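Local coordinates for protein ricin B lectin (Clostridium thermocellum, PDB 3VSF) that acts as an exo-beta-1,3-galactanase, joining a family 43 glycoside hydrolase domain to a ricin-type beta-trefoil domain that binds galactose, at residues A[143-151]-A[161-169]; A[423-434]-A[461-471]. All blocks are in the same frame, centred on the assembly; numbering follows the deposited sequence.

Overall arrangement
Two domains carry the two contacts, one each, with no strand or sheet in common. Interaction 1 comes first along the chain and joins strands 147-153 and 161-166, the last two of a four-stranded antiparallel sheet that makes one blade of the family 43 propeller. Interaction 2 follows it in the ricin-type beta-trefoil, where strands 432-437 and 467-470 both pair with strand 479-484. The centres of interactions 1 and 2 lie about 53 Å apart, on opposite sides of the chain's centre. Between the nearest atoms of interactions 1 and 2 the distance is about 33 Å. The glycosidase fold and the galactose-binding module are thus built by separate sets of contacts, and interaction 2 alone includes a galactose-site residue, Asp425.

Interaction 1 of 2, residues A[143-151]-A[161-169]; sequences YGQARAAVA and TYIRSFRPM
Arg147 and Ser165 both start their side chains between the backbone N and the carbonyl carbon (chi1 61° and 59°), and a bend at chi3 of Arg147 then brings NH1 to Ser165 OG at 3.2 Å. The hydroxyl sits at the edge of the guanidinium, tilted somewhat from its plane. This pair bridges a beta hairpin, the third and fourth strands of a blade in the five-bladed propeller of family 43. Next to it Ala148 and Phe166 form a hydrogen-bonded antiparallel pair, Ala148 N to Phe166 O at 2.8 Å and Phe166 N to Ala148 O at 2.9 Å. Farther along, Ile163 N reaches Val150 O at 2.9 Å. The Phe166 ring lies on the Ala148 and Val150 side of the sheet; Val150 CG2 meets its edge 3.8 Å from CE2, while the guanidinium of Arg164 rests over a face. On the other side Tyr162 hydrogen-bonds Glu111, which also takes a weak bond from Ser165 OG. Arg167, whose NE bonds Gly181 O, passes its CG 3.4 Å from Ala146 O. One face of the Tyr162 ring lies over Val150 O, 3.8 Å from CD2, and Ala149 CB approaches its OH to 3.5 Å.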
loop_
_atom_site.group_PDB
_atom_site.type_symbol
_atom_site.label_atom_id
_atom_site.label_comp_id
_atom_site.label_asym_id
_atom_site.label_seq_id
_atom_site.Cartn_x
_atom_site.Cartn_y
_atom_site.Cartn_z
ATOM N N TYR A 143 -22.021 9.833 14.848
ATOM C CA TYR A 143 -21.830 8.717 13.931
ATOM C C TYR A 143 -22.905 7.649 14.104
ATOM O O TYR A 143 -22.660 6.467 13.868
ATOM C CB TYR A 143 -20.440 8.101 14.116
ATOM C CG TYR A 143 -19.357 8.769 13.297
ATOM C CD1 TYR A 143 -18.833 8.149 12.170
ATOM C CD2 TYR A 143 -18.863 10.019 13.647
ATOM C CE1 TYR A 143 -17.844 8.754 11.416
ATOM C CE2 TYR A 143 -17.875 10.632 12.899
ATOM C CZ TYR A 143 -17.369 9.995 11.785
ATOM O OH TYR A 143 -16.385 10.598 11.035
ATOM N N GLY A 144 -24.096 8.073 14.513
ATOM C CA GLY A 144 -25.202 7.155 14.709
ATOM C C GLY A 144 -25.831 6.715 13.402
ATOM O O GLY A 144 -26.368 5.611 13.300
ATOM N N GLN A 145 -25.763 7.582 12.398
ATOM C CA GLN A 145 -26.334 7.286 11.089
ATOM C C GLN A 145 -25.305 6.623 10.181
ATOM O O GLN A 145 -24.799 7.242 9.244
ATOM C CB GLN A 145 -26.858 8.565 10.433
ATOM C CG GLN A 145 -27.849 9.343 11.285
ATOM C CD GLN A 145 -29.143 8.590 11.520
ATOM O OE1 GLN A 145 -29.557 7.771 10.699
ATOM N NE2 GLN A 145 -29.790 8.863 12.647
ATOM N N ALA A 146 -24.991 5.363 10.465
ATOM C CA ALA A 146 -24.047 4.613 9.649
ATOM C C ALA A 146 -24.713 4.176 8.351
ATOM O O ALA A 146 -25.205 3.053 8.243
ATOM C CB ALA A 146 -23.528 3.410 10.411
ATOM N N ARG A 147 -24.728 5.068 7.368
ATOM C CA ARG A 147 -25.414 4.801 6.111
ATOM C C ARG A 147 -24.518 5.062 4.906
ATOM O O ARG A 147 -23.551 5.821 4.988
ATOM C CB ARG A 147 -26.685 5.647 6.010
ATOM C CG ARG A 147 -26.428 7.145 6.048
ATOM C CD ARG A 147 -27.699 7.948 5.824
ATOM N NE ARG A 147 -28.636 7.846 6.939
ATOM C CZ ARG A 147 -29.610 8.721 7.173
ATOM N NH1 ARG A 147 -29.769 9.768 6.376
ATOM N NH2 ARG A 147 -30.420 8.554 8.209
ATOM N N ALA A 148 -24.847 4.423 3.789
ATOM C CA ALA A 148 -24.135 4.644 2.539
ATOM C C ALA A 148 -24.855 5.700 1.713
ATOM O O ALA A 148 -26.046 5.943 1.904
ATOM C CB ALA A 148 -24.022 3.346 1.758
ATOM N N ALA A 149 -24.128 6.331 0.797
ATOM C CA ALA A 149 -24.714 7.336 -0.082
ATOM C C ALA A 149 -24.332 7.051 -1.529
ATOM O O ALA A 149 -23.291 6.454 -1.797
ATOM C CB ALA A 149 -24.267 8.728 0.328
ATOM N N VAL A 150 -25.180 7.477 -2.459
ATOM C CA VAL A 150 -24.962 7.186 -3.871
ATOM C C VAL A 150 -25.116 8.427 -4.746
ATOM O O VAL A 150 -25.882 9.336 -4.428
ATOM C CB VAL A 150 -25.931 6.097 -4.373
ATOM C CG1 VAL A 150 -25.542 5.641 -5.770
ATOM C CG2 VAL A 150 -25.947 4.917 -3.415
ATOM N N ALA A 151 -24.376 8.452 -5.849
ATOM C CA ALA A 151 -24.475 9.517 -6.838
ATOM C C ALA A 151 -24.046 8.964 -8.190
ATOM O O ALA A 151 -23.609 7.817 -8.282
ATOM C CB ALA A 151 -23.601 10.693 -6.442
ATOM N N THR A 161 -24.697 13.880 -9.705
ATOM C CA THR A 161 -26.003 14.178 -9.130
ATOM C C THR A 161 -26.289 13.243 -7.958
ATOM O O THR A 161 -26.421 12.032 -8.134
ATOM C CB THR A 161 -27.132 14.058 -10.175
ATOM O OG1 THR A 161 -27.391 12.677 -10.454
ATOM C CG2 THR A 161 -26.746 14.771 -11.463
ATOM N N TYR A 162 -26.376 13.813 -6.762
ATOM C CA TYR A 162 -26.623 13.029 -5.559
ATOM C C TYR A 162 -27.994 12.363 -5.620
ATOM O O TYR A 162 -28.957 12.948 -6.113
ATOM C CB TYR A 162 -26.518 13.915 -4.317
ATOM C CG TYR A 162 -26.615 13.162 -3.011
ATOM C CD1 TYR A 162 -27.823 13.055 -2.337
ATOM C CD2 TYR A 162 -25.496 12.560 -2.450
ATOM C CE1 TYR A 162 -27.916 12.370 -1.141
ATOM C CE2 TYR A 162 -25.578 11.873 -1.255
ATOM C CZ TYR A 162 -26.790 11.781 -0.605
ATOM O OH TYR A 162 -26.878 11.097 0.586
ATOM N N ILE A 163 -28.076 11.133 -5.121
ATOM C CA ILE A 163 -29.328 10.387 -5.138
ATOM C C ILE A 163 -29.967 10.333 -3.755
ATOM O O ILE A 163 -30.954 11.017 -3.491
ATOM C CB ILE A 163 -29.125 8.951 -5.655
ATOM C CG1 ILE A 163 -28.551 8.969 -7.072
ATOM C CG2 ILE A 163 -30.436 8.185 -5.630
ATOM C CD1 ILE A 163 -28.411 7.592 -7.687
ATOM N N ARG A 164 -29.397 9.517 -2.874
ATOM C CA ARG A 164 -29.957 9.319 -1.544
ATOM C C ARG A 164 -28.945 8.680 -0.601
ATOM O O ARG A 164 -27.921 8.151 -1.034
ATOM C CB ARG A 164 -31.198 8.431 -1.623
ATOM C CG ARG A 164 -30.956 7.138 -2.380
ATOM C CD ARG A 164 -31.647 5.955 -1.727
ATOM N NE ARG A 164 -31.292 4.702 -2.386
ATOM C CZ ARG A 164 -31.628 3.498 -1.936
ATOM N NH1 ARG A 164 -32.329 3.377 -0.816
ATOM N NH2 ARG A 164 -31.259 2.413 -2.604
ATOM N N SER A 165 -29.244 8.733 0.692
ATOM C CA SER A 165 -28.445 8.050 1.699
ATOM C C SER A 165 -29.334 7.056 2.435
ATOM O O SER A 165 -30.517 7.318 2.651
ATOM C CB SER A 165 -27.835 9.055 2.677
ATOM O OG SER A 165 -28.839 9.811 3.327
ATOM N N PHE A 166 -28.771 5.915 2.815
ATOM C CA PHE A 166 -29.572 4.844 3.390
ATOM C C PHE A 166 -28.717 3.765 4.039
ATOM O O PHE A 166 -27.544 3.599 3.704
ATOM C CB PHE A 166 -30.428 4.201 2.299
ATOM C CG PHE A 166 -29.627 3.471 1.258
ATOM C CD1 PHE A 166 -29.499 2.093 1.303
ATOM C CD2 PHE A 166 -28.986 4.165 0.245
ATOM C CE1 PHE A 166 -28.756 1.418 0.350
ATOM C CE2 PHE A 166 -28.242 3.498 -0.710
ATOM C CZ PHE A 166 -28.128 2.123 -0.656
ATOM N N ARG A 167 -29.317 3.030 4.968
ATOM C CA ARG A 167 -28.687 1.847 5.535
ATOM C C ARG A 167 -29.160 0.629 4.752
ATOM O O ARG A 167 -30.357 0.343 4.708
ATOM C CB ARG A 167 -29.044 1.708 7.016
ATOM C CG ARG A 167 -28.549 2.862 7.873
ATOM C CD ARG A 167 -29.300 2.943 9.192
ATOM N NE ARG A 167 -28.958 1.855 10.104
ATOM C CZ ARG A 167 -28.097 1.967 11.110
ATOM N NH1 ARG A 167 -27.483 3.122 11.336
ATOM N NH2 ARG A 167 -27.852 0.927 11.894
ATOM N N PRO A 168 -28.220 -0.086 4.120
ATOM C CA PRO A 168 -28.538 -1.234 3.266
ATOM C C PRO A 168 -29.587 -2.147 3.888
ATOM O O PRO A 168 -29.582 -2.355 5.102
ATOM C CB PRO A 168 -27.199 -1.965 3.168
ATOM C CG PRO A 168 -26.189 -0.878 3.276
ATOM C CD PRO A 168 -26.767 0.131 4.233
ATOM N N MET A 169 -30.479 -2.680 3.058
ATOM C CA MET A 169 -31.510 -3.603 3.515
ATOM C C MET A 169 -32.433 -2.945 4.541
ATOM O O MET A 169 -32.762 -3.544 5.564
ATOM C CB MET A 169 -30.877 -4.862 4.117
ATOM C CG MET A 169 -29.571 -5.291 3.456
ATOM S SD MET A 169 -29.766 -5.967 1.797
ATOM C CE MET A 169 -30.578 -7.522 2.161
#

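Interaction 2 of 2, residues A[423-434]-A[461-471]; sequences VKDESKEDGGVL and SRHCGKLIDVR
Lys428 lies across His463 at about a right angle and gives the contact its hydrogen bond, NZ to His463 O at 3.0 Å, with the ammonium standing above the carbonyl plane. A kink at chi2 (-120°) lays the chain over one face of the imidazole, while Glu426 packs on the opposite face, its CB 4.0 Å from His463 CE1. The ring is thus clasped between two side chains of segment 423-434, and Lys428 CD goes on to touch Cys464 CB at 3.6 Å. The charged pair is looser: Asp430 OD1 and Lys466 NZ are 3.7 Å apart, a long salt bridge, and both atoms hydrogen-bond Ser485 OG, which links them. The apolar contact is Leu434 CD2 against both CG1 and CG2 of Ile468, each at 4.0 Å. Separately, a methyl meets a charged group: Val433 CG2 lies near the plane of the Arg471 guanidinium, 3.5 Å from NH2. Within segment 423-434, Ser427 OG accepts from Glu429 N in an ST turn, and a type II turn follows from Glu429 to Gly432. Asp425 and Asn444, which bonds Val423 O, bind beta-D-galactose in a structure of this protein; no galactose is bound to this chain here. In the beta-trefoil, strands 432-437 and 467-470 both pair with strand 479-484, and Trp447 of strand 447-453 packs against Val423, Leu434, Ser461 and Ile468.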
loop_
_atom_site.group_PDB
_atom_site.type_symbol
_atom_site.label_atom_id
_atom_site.label_comp_id
_atom_site.label_asym_id
_atom_site.label_seq_id
_atom_site.Cartn_x
_atom_site.Cartn_y
_atom_site.Cartn_z
ATOM N N VAL A 423 18.418 -8.697 8.313
ATOM C CA VAL A 423 18.739 -9.630 9.386
ATOM C C VAL A 423 17.480 -10.400 9.774
ATOM O O VAL A 423 16.580 -9.858 10.414
ATOM C CB VAL A 423 19.297 -8.907 10.623
ATOM C CG1 VAL A 423 19.689 -9.914 11.691
ATOM C CG2 VAL A 423 20.487 -8.042 10.241
ATOM N N LYS A 424 17.428 -11.667 9.374
ATOM C CA LYS A 424 16.246 -12.506 9.560
ATOM C C LYS A 424 15.595 -12.355 10.936
ATOM O O LYS A 424 16.260 -12.453 11.967
ATOM C CB LYS A 424 16.602 -13.973 9.305
ATOM C CG LYS A 424 15.430 -14.938 9.405
ATOM C CD LYS A 424 15.879 -16.365 9.123
ATOM C CE LYS A 424 14.754 -17.364 9.337
ATOM N NZ LYS A 424 13.617 -17.136 8.404
ATOM N N ASP A 425 14.287 -12.110 10.933
ATOM C CA ASP A 425 13.496 -12.033 12.160
ATOM C C ASP A 425 14.038 -11.020 13.167
ATOM O O ASP A 425 13.855 -11.179 14.375
ATOM C CB ASP A 425 13.383 -13.415 12.810
ATOM C CG ASP A 425 12.732 -14.436 11.896
ATOM O OD1 ASP A 425 11.877 -14.043 11.075
ATOM O OD2 ASP A 425 13.075 -15.634 11.997
ATOM N N GLU A 426 14.697 -9.981 12.666
ATOM C CA GLU A 426 15.251 -8.932 13.517
ATOM C C GLU A 426 16.072 -9.503 14.669
ATOM O O GLU A 426 15.992 -9.021 15.798
ATOM C CB GLU A 426 14.138 -8.034 14.060
ATOM C CG GLU A 426 13.459 -7.176 13.005
ATOM C CD GLU A 426 12.392 -6.271 13.588
ATOM O OE1 GLU A 426 11.512 -6.778 14.316
ATOM O OE2 GLU A 426 12.435 -5.050 13.322
ATOM N N SER A 427 16.859 -10.532 14.375
ATOM C CA SER A 427 17.679 -11.187 15.386
ATOM C C SER A 427 18.689 -10.226 16.002
ATOM O O SER A 427 19.141 -9.283 15.353
ATOM C CB SER A 427 18.404 -12.393 14.782
ATOM O OG SER A 427 19.218 -13.039 15.746
ATOM N N LYS A 428 19.033 -10.471 17.261
ATOM C CA LYS A 428 20.033 -9.675 17.964
ATOM C C LYS A 428 21.174 -10.562 18.443
ATOM O O LYS A 428 22.029 -10.126 19.213
ATOM C CB LYS A 428 19.407 -8.969 19.168
ATOM C CG LYS A 428 18.465 -7.829 18.826
ATOM C CD LYS A 428 18.963 -6.522 19.429
ATOM C CE LYS A 428 17.874 -5.462 19.448
ATOM N NZ LYS A 428 18.365 -4.168 20.002
ATOM N N GLU A 429 21.183 -11.810 17.986
ATOM C CA GLU A 429 22.130 -12.800 18.484
ATOM C C GLU A 429 23.261 -13.081 17.499
ATOM O O GLU A 429 23.122 -12.857 16.297
ATOM C CB GLU A 429 21.399 -14.103 18.816
ATOM C CG GLU A 429 20.190 -13.922 19.721
ATOM C CD GLU A 429 20.557 -13.367 21.082
ATOM O OE1 GLU A 429 21.573 -13.816 21.657
ATOM O OE2 GLU A 429 19.834 -12.477 21.577
ATOM N N ASP A 430 24.381 -13.572 18.020
ATOM C CA ASP A 430 25.482 -14.016 17.175
ATOM C C ASP A 430 25.032 -15.193 16.321
ATOM O O ASP A 430 24.304 -16.068 16.789
ATOM C CB ASP A 430 26.689 -14.428 18.023
ATOM C CG ASP A 430 27.445 -13.238 18.583
ATOM O OD1 ASP A 430 27.341 -12.136 18.004
ATOM O OD2 ASP A 430 28.154 -13.410 19.598
ATOM N N GLY A 431 25.466 -15.214 15.066
ATOM C CA GLY A 431 25.124 -16.296 14.165
ATOM C C GLY A 431 23.800 -16.068 13.467
ATOM O O GLY A 431 23.343 -16.910 12.695
ATOM N N GLY A 432 23.180 -14.924 13.745
ATOM C CA GLY A 432 21.923 -14.563 13.115
ATOM C C GLY A 432 22.065 -14.444 11.610
ATOM O O GLY A 432 22.772 -13.571 11.109
ATOM N N VAL A 433 21.385 -15.329 10.890
ATOM C CA VAL A 433 21.486 -15.388 9.435
ATOM C C VAL A 433 21.008 -14.111 8.748
ATOM O O VAL A 433 20.035 -13.490 9.174
ATOM C CB VAL A 433 20.705 -16.595 8.876
ATOM C CG1 VAL A 433 19.961 -16.218 7.603
ATOM C CG2 VAL A 433 21.641 -17.771 8.639
ATOM N N LEU A 434 21.705 -13.725 7.683
ATOM C CA LEU A 434 21.295 -12.596 6.855
ATOM C C LEU A 434 20.588 -13.083 5.595
ATOM O O LEU A 434 20.991 -14.076 4.991
ATOM C CB LEU A 434 22.499 -11.732 6.479
ATOM C CG LEU A 434 22.780 -10.509 7.355
ATOM C CD1 LEU A 434 22.826 -10.891 8.826
ATOM C CD2 LEU A 434 24.073 -9.828 6.931
ATOM N N SER A 461 24.879 -3.491 11.744
ATOM C CA SER A 461 23.434 -3.315 11.711
ATOM C C SER A 461 23.018 -2.226 12.692
ATOM O O SER A 461 23.718 -1.959 13.668
ATOM C CB SER A 461 22.725 -4.627 12.048
ATOM O OG SER A 461 21.318 -4.488 11.959
ATOM N N ARG A 462 21.880 -1.596 12.426
ATOM C CA ARG A 462 21.389 -0.515 13.270
ATOM C C ARG A 462 20.642 -1.076 14.474
ATOM O O ARG A 462 20.534 -0.424 15.514
ATOM C CB ARG A 462 20.473 0.404 12.462
ATOM C CG ARG A 462 20.072 1.685 13.174
ATOM C CD ARG A 462 19.261 2.578 12.248
ATOM N NE ARG A 462 19.038 3.905 12.811
ATOM C CZ ARG A 462 18.475 4.910 12.146
ATOM N NH1 ARG A 462 18.078 4.737 10.892
ATOM N NH2 ARG A 462 18.311 6.088 12.733
ATOM N N HIS A 463 20.136 -2.294 14.323
ATOM C CA HIS A 463 19.327 -2.931 15.355
ATOM C C HIS A 463 20.142 -3.259 16.604
ATOM O O HIS A 463 19.756 -2.903 17.717
ATOM C CB HIS A 463 18.678 -4.200 14.798
ATOM C CG HIS A 463 17.424 -4.602 15.510
ATOM N ND1 HIS A 463 17.344 -5.725 16.305
ATOM C CD2 HIS A 463 16.195 -4.031 15.540
ATOM C CE1 HIS A 463 16.122 -5.828 16.796
ATOM N NE2 HIS A 463 15.406 -4.812 16.349
ATOM N N CYS A 464 21.272 -3.936 16.417
ATOM C CA CYS A 464 22.087 -4.380 17.543
ATOM C C CYS A 464 23.540 -3.920 17.440
ATOM O O CYS A 464 24.239 -3.820 18.448
ATOM C CB CYS A 464 22.031 -5.903 17.670
ATOM S SG CYS A 464 22.526 -6.786 16.175
ATOM N N GLY A 465 23.993 -3.652 16.220
ATOM C CA GLY A 465 25.338 -3.149 16.008
ATOM C C GLY A 465 26.333 -4.208 15.576
ATOM O O GLY A 465 27.507 -3.911 15.350
ATOM N N LYS A 466 25.871 -5.448 15.460
ATOM C CA LYS A 466 26.735 -6.543 15.037
ATOM C C LYS A 466 27.058 -6.434 13.551
ATOM O O LYS A 466 26.271 -5.895 12.773
ATOM C CB LYS A 466 26.096 -7.894 15.362
ATOM C CG LYS A 466 25.771 -8.076 16.835
ATOM C CD LYS A 466 25.297 -9.488 17.136
ATOM C CE LYS A 466 24.844 -9.617 18.582
ATOM N NZ LYS A 466 25.882 -9.152 19.542
ATOM N N LEU A 467 28.220 -6.948 13.162
ATOM C CA LEU A 467 28.728 -6.756 11.807
ATOM C C LEU A 467 28.293 -7.857 10.848
ATOM O O LEU A 467 27.952 -8.963 11.266
ATOM C CB LEU A 467 30.257 -6.683 11.827
ATOM C CG LEU A 467 30.891 -5.841 12.934
ATOM C CD1 LEU A 467 32.407 -5.835 12.795
ATOM C CD2 LEU A 467 30.343 -4.425 12.915
ATOM N N ILE A 468 28.307 -7.539 9.557
ATOM C CA ILE A 468 28.120 -8.544 8.520
ATOM C C ILE A 468 29.311 -9.488 8.568
ATOM O O ILE A 468 30.459 -9.056 8.468
ATOM C CB ILE A 468 28.028 -7.903 7.126
ATOM C CG1 ILE A 468 26.838 -6.945 7.057
ATOM C CG2 ILE A 468 27.920 -8.975 6.051
ATOM C CD1 ILE A 468 26.639 -6.314 5.698
ATOM N N ASP A 469 29.036 -10.779 8.722
ATOM C CA ASP A 469 30.084 -11.749 9.009
ATOM C C ASP A 469 29.949 -13.002 8.149
ATOM O O ASP A 469 28.847 -13.506 7.942
ATOM C CB ASP A 469 30.029 -12.124 10.493
ATOM C CG ASP A 469 31.238 -12.917 10.948
ATOM O OD1 ASP A 469 31.801 -13.678 10.136
ATOM O OD2 ASP A 469 31.624 -12.783 12.129
ATOM N N VAL A 470 31.076 -13.499 7.647
ATOM C CA VAL A 470 31.103 -14.780 6.953
ATOM C C VAL A 470 31.237 -15.900 7.980
ATOM O O VAL A 470 32.248 -15.994 8.676
ATOM C CB VAL A 470 32.271 -14.864 5.955
ATOM C CG1 VAL A 470 32.221 -16.179 5.192
ATOM C CG2 VAL A 470 32.236 -13.687 4.994
ATOM N N ARG A 471 30.213 -16.743 8.071
ATOM C CA ARG A 471 30.160 -17.783 9.095
ATOM C C ARG A 471 31.387 -18.690 9.095
ATOM O O ARG A 471 31.784 -19.216 8.055
ATOM C CB ARG A 471 28.898 -18.634 8.938
ATOM C CG ARG A 471 28.782 -19.738 9.978
ATOM C CD ARG A 471 27.719 -20.755 9.606
ATOM N NE ARG A 471 26.405 -20.144 9.432
ATOM C CZ ARG A 471 25.599 -19.811 10.435
ATOM N NH1 ARG A 471 25.978 -20.022 11.689
ATOM N NH2 ARG A 471 24.419 -19.262 10.187
#